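Local coordinates for protein acyl-CoA dehydrogenase (Geobacillus kaustophilus, PDB 2PG0) that probably introduces an alpha-beta double bond into thioester-bound acyl chains, using FAD as its redox cofactor, at residues 176-189 against 231-243. Numbering follows the deposited sequence.
Sequences TDPQAKPPHRGISL and LGEEGKGFYYLME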
# COMPACT_ATOMS: atom_id res chain seq x y z
N THR A 176 38.55 19.87 10.51
CA THR A 176 39.90 20.41 10.71
C THR A 176 40.07 21.76 10.01
O THR A 176 40.97 22.54 10.35
CB THR A 176 40.98 19.42 10.24
OG1 THR A 176 40.60 18.85 8.98
CG2 THR A 176 41.18 18.31 11.27
N ASP A 177 39.21 22.04 9.04
CA ASP A 177 39.11 23.35 8.41
C ASP A 177 37.64 23.70 8.18
O ASP A 177 37.06 23.31 7.16
CB ASP A 177 39.90 23.38 7.09
CG ASP A 177 39.87 24.76 6.41
OD1 ASP A 177 39.38 25.75 7.01
OD2 ASP A 177 40.35 24.84 5.26
N PRO A 178 37.03 24.44 9.12
CA PRO A 178 35.61 24.81 9.02
C PRO A 178 35.31 25.77 7.87
O PRO A 178 34.16 25.87 7.45
CB PRO A 178 35.32 25.50 10.36
CG PRO A 178 36.47 25.16 11.25
CD PRO A 178 37.64 24.98 10.35
N GLN A 179 36.34 26.46 7.37
CA GLN A 179 36.16 27.47 6.33
C GLN A 179 36.34 26.93 4.91
O GLN A 179 36.18 27.67 3.94
CB GLN A 179 37.10 28.67 6.57
CG GLN A 179 36.98 29.31 7.95
CD GLN A 179 35.60 29.87 8.25
OE1 GLN A 179 34.99 30.54 7.41
NE2 GLN A 179 35.10 29.60 9.45
N ALA A 180 36.66 25.64 4.80
CA ALA A 180 36.92 25.00 3.50
C ALA A 180 35.73 25.03 2.54
O ALA A 180 34.57 24.99 2.97
CB ALA A 180 37.41 23.57 3.71
N LYS A 181 36.02 25.12 1.24
CA LYS A 181 35.01 25.17 0.19
C LYS A 181 35.26 24.07 -0.84
O LYS A 181 36.32 24.05 -1.48
CB LYS A 181 35.01 26.54 -0.52
CG LYS A 181 34.81 27.76 0.39
CD LYS A 181 35.01 29.06 -0.40
CE LYS A 181 34.95 30.31 0.49
NZ LYS A 181 36.16 30.48 1.34
N PRO A 182 34.30 23.13 -1.00
CA PRO A 182 33.03 23.00 -0.29
C PRO A 182 33.25 22.54 1.16
O PRO A 182 34.33 22.06 1.49
CB PRO A 182 32.28 21.90 -1.07
CG PRO A 182 33.07 21.69 -2.32
CD PRO A 182 34.47 22.05 -1.99
N PRO A 183 32.23 22.71 2.04
CA PRO A 183 32.36 22.35 3.45
C PRO A 183 32.92 20.95 3.71
O PRO A 183 33.70 20.78 4.66
CB PRO A 183 30.92 22.45 3.97
CG PRO A 183 30.27 23.46 3.08
CD PRO A 183 30.89 23.26 1.73
N HIS A 184 32.56 19.98 2.87
CA HIS A 184 32.98 18.59 3.07
C HIS A 184 34.50 18.37 2.95
O HIS A 184 35.03 17.40 3.47
CB HIS A 184 32.20 17.62 2.17
CG HIS A 184 32.63 17.64 0.73
ND1 HIS A 184 32.11 18.27 -0.34
CD2 HIS A 184 33.70 16.91 0.27
CE1 HIS A 184 32.89 17.93 -1.43
NE2 HIS A 184 33.84 17.10 -1.03
N ARG A 185 35.18 19.29 2.26
CA ARG A 185 36.63 19.22 2.10
C ARG A 185 37.39 19.62 3.36
O ARG A 185 38.62 19.54 3.41
CB ARG A 185 37.10 20.08 0.92
CG ARG A 185 36.85 19.45 -0.45
CD ARG A 185 37.63 20.21 -1.53
NE ARG A 185 37.21 19.83 -2.88
CZ ARG A 185 37.62 20.43 -3.99
NH1 ARG A 185 38.47 21.46 -3.94
NH2 ARG A 185 37.19 20.01 -5.17
N GLY A 186 36.65 20.06 4.38
CA GLY A 186 37.24 20.40 5.67
C GLY A 186 37.10 19.30 6.71
O GLY A 186 37.44 19.51 7.87
N ILE A 187 36.60 18.14 6.29
CA ILE A 187 36.35 17.02 7.21
C ILE A 187 37.52 16.03 7.25
O ILE A 187 38.08 15.67 6.21
CB ILE A 187 35.03 16.28 6.89
CG1 ILE A 187 33.83 17.22 7.00
CG2 ILE A 187 34.83 15.08 7.82
CD1 ILE A 187 32.51 16.63 6.49
N SER A 188 37.85 15.59 8.46
CA SER A 188 38.90 14.61 8.69
C SER A 188 38.41 13.56 9.67
O SER A 188 37.48 13.81 10.44
CB SER A 188 40.13 15.29 9.27
OG SER A 188 40.66 16.24 8.36
N LEU A 189 39.04 12.39 9.64
CA LEU A 189 38.76 11.35 10.62
C LEU A 189 39.88 11.30 11.66
O LEU A 189 41.05 11.24 11.32
CB LEU A 189 38.57 9.98 9.95
CG LEU A 189 37.45 9.88 8.91
CD1 LEU A 189 37.29 8.45 8.42
CD2 LEU A 189 36.12 10.43 9.44
N LEU A 231 43.50 9.74 11.14
CA LEU A 231 43.33 8.59 10.26
C LEU A 231 43.27 9.06 8.81
O LEU A 231 42.31 9.74 8.42
CB LEU A 231 42.07 7.80 10.65
CG LEU A 231 41.87 6.37 10.16
CD1 LEU A 231 43.01 5.45 10.61
CD2 LEU A 231 40.53 5.85 10.66
N GLY A 232 44.29 8.72 8.04
CA GLY A 232 44.39 9.12 6.63
C GLY A 232 44.88 10.55 6.46
O GLY A 232 45.70 11.03 7.24
N GLU A 233 44.35 11.22 5.44
CA GLU A 233 44.78 12.58 5.11
C GLU A 233 43.76 13.62 5.58
O GLU A 233 42.55 13.36 5.55
CB GLU A 233 45.04 12.72 3.60
CG GLU A 233 46.03 11.68 3.04
CD GLU A 233 46.38 11.89 1.57
OE1 GLU A 233 45.47 11.81 0.71
OE2 GLU A 233 47.57 12.12 1.28
N GLU A 234 44.26 14.77 6.03
CA GLU A 234 43.41 15.89 6.40
C GLU A 234 42.54 16.32 5.22
O GLU A 234 43.02 16.42 4.10
CB GLU A 234 44.25 17.08 6.88
CG GLU A 234 44.65 17.04 8.35
CD GLU A 234 45.09 18.39 8.88
OE1 GLU A 234 45.64 19.20 8.09
OE2 GLU A 234 44.89 18.66 10.08
N GLY A 235 41.26 16.57 5.48
CA GLY A 235 40.34 17.02 4.43
C GLY A 235 39.85 15.96 3.46
O GLY A 235 39.13 16.27 2.51
N LYS A 236 40.23 14.70 3.70
CA LYS A 236 39.75 13.58 2.87
C LYS A 236 38.76 12.70 3.63
O LYS A 236 38.31 11.67 3.10
CB LYS A 236 40.92 12.73 2.35
CG LYS A 236 42.01 13.50 1.60
CD LYS A 236 41.51 14.08 0.28
CE LYS A 236 42.62 14.82 -0.45
NZ LYS A 236 42.10 15.52 -1.67
N GLY A 237 38.42 13.10 4.85
CA GLY A 237 37.53 12.33 5.72
C GLY A 237 36.20 11.95 5.09
O GLY A 237 35.72 10.83 5.26
N PHE A 238 35.61 12.89 4.34
CA PHE A 238 34.32 12.67 3.68
C PHE A 238 34.40 11.54 2.65
O PHE A 238 33.46 10.75 2.51
CB PHE A 238 33.81 13.95 3.01
CG PHE A 238 32.33 13.97 2.74
CD1 PHE A 238 31.42 14.18 3.78
CD2 PHE A 238 31.84 13.80 1.45
CE1 PHE A 238 30.04 14.21 3.53
CE2 PHE A 238 30.47 13.82 1.18
CZ PHE A 238 29.57 14.03 2.22
N TYR A 239 35.53 11.47 1.95
CA TYR A 239 35.77 10.44 0.94
C TYR A 239 35.88 9.04 1.55
O TYR A 239 35.35 8.09 0.99
CB TYR A 239 37.01 10.76 0.10
CG TYR A 239 36.89 12.10 -0.61
CD1 TYR A 239 36.03 12.25 -1.70
CD2 TYR A 239 37.62 13.20 -0.18
CE1 TYR A 239 35.90 13.48 -2.35
CE2 TYR A 239 37.50 14.44 -0.82
CZ TYR A 239 36.64 14.57 -1.90
OH TYR A 239 36.51 15.78 -2.54
N TYR A 240 36.57 8.93 2.68
CA TYR A 240 36.65 7.65 3.40
C TYR A 240 35.27 7.18 3.83
O TYR A 240 34.93 6.00 3.67
CB TYR A 240 37.56 7.76 4.63
CG TYR A 240 38.96 8.29 4.34
CD1 TYR A 240 39.66 7.89 3.20
CD2 TYR A 240 39.57 9.19 5.21
CE1 TYR A 240 40.94 8.37 2.94
CE2 TYR A 240 40.85 9.68 4.95
CZ TYR A 240 41.52 9.27 3.82
OH TYR A 240 42.78 9.75 3.57
N LEU A 241 34.48 8.09 4.37
CA LEU A 241 33.11 7.80 4.81
C LEU A 241 32.23 7.30 3.67
O LEU A 241 31.58 6.26 3.79
CB LEU A 241 32.48 9.02 5.50
CG LEU A 241 33.12 9.51 6.80
CD1 LEU A 241 32.53 10.85 7.21
CD2 LEU A 241 32.99 8.49 7.94
N MET A 242 32.22 8.04 2.55
CA MET A 242 31.36 7.69 1.42
C MET A 242 31.71 6.29 0.90
O MET A 242 30.82 5.50 0.56
CB MET A 242 31.43 8.75 0.30
CG MET A 242 30.77 10.11 0.64
SD MET A 242 29.04 10.09 1.23
CE MET A 242 29.25 10.42 2.97
N GLU A 243 33.01 6.00 0.87
CA GLU A 243 33.54 4.70 0.43
C GLU A 243 33.07 3.54 1.33
O GLU A 243 32.55 2.54 0.84
CB GLU A 243 35.07 4.77 0.39
CG GLU A 243 35.80 3.53 -0.10
CD GLU A 243 37.33 3.67 -0.03
OE1 GLU A 243 37.83 4.82 -0.02
OE2 GLU A 243 38.03 2.63 0.03
O HOH W 1 36.67 15.16 3.00
O HOH W 2 40.97 12.12 7.73
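With chi1 at 76°, H184 swings its ring between its own backbone N and carbonyl carbon, while F238 CG lies anti to its backbone N (chi1 -160°); the two side chains meet at about a right angle. This is the joint of the acyl-CoA dehydrogenase fold where the beta domain passes into the C-terminal helical domain, strand 187-193 lying against the first turns of helix 237-273. H184 CB sits over one face of the F238 ring, 3.8 Å from its centroid, a CH-pi contact, and M242 CE covers the opposite face. The imidazole and the Y239 ring form an offset edge-to-face pair, planes at 82°, and NE2 gives a weak hydrogen bond to Y239 OH (3.3 Å). I187 CD1 approaches the F238 ring obliquely, 3.8 Å from F238 CD1.

G235 takes the positive-phi position of the type II turn E233-K236. G237, with no side chain, lets the helix start lie against S188, their CA atoms 4.0 Å apart, and G237 N donates to I187 O at 2.9 Å, from above the carbonyl plane. L189 divides its branches, CD1 to Y240 CB and CD2 to L241 CD2, and Y101 of helix 89-105 packs against L189 and L241; L241 also touches M129, an FAD-binding residue. The small hydroxyl of S188 links both segments: OG is hydrogen-bonded to T176 OG1 at 2.7 Å and accepts a nearly straight bond from G235 N at 3.0 Å.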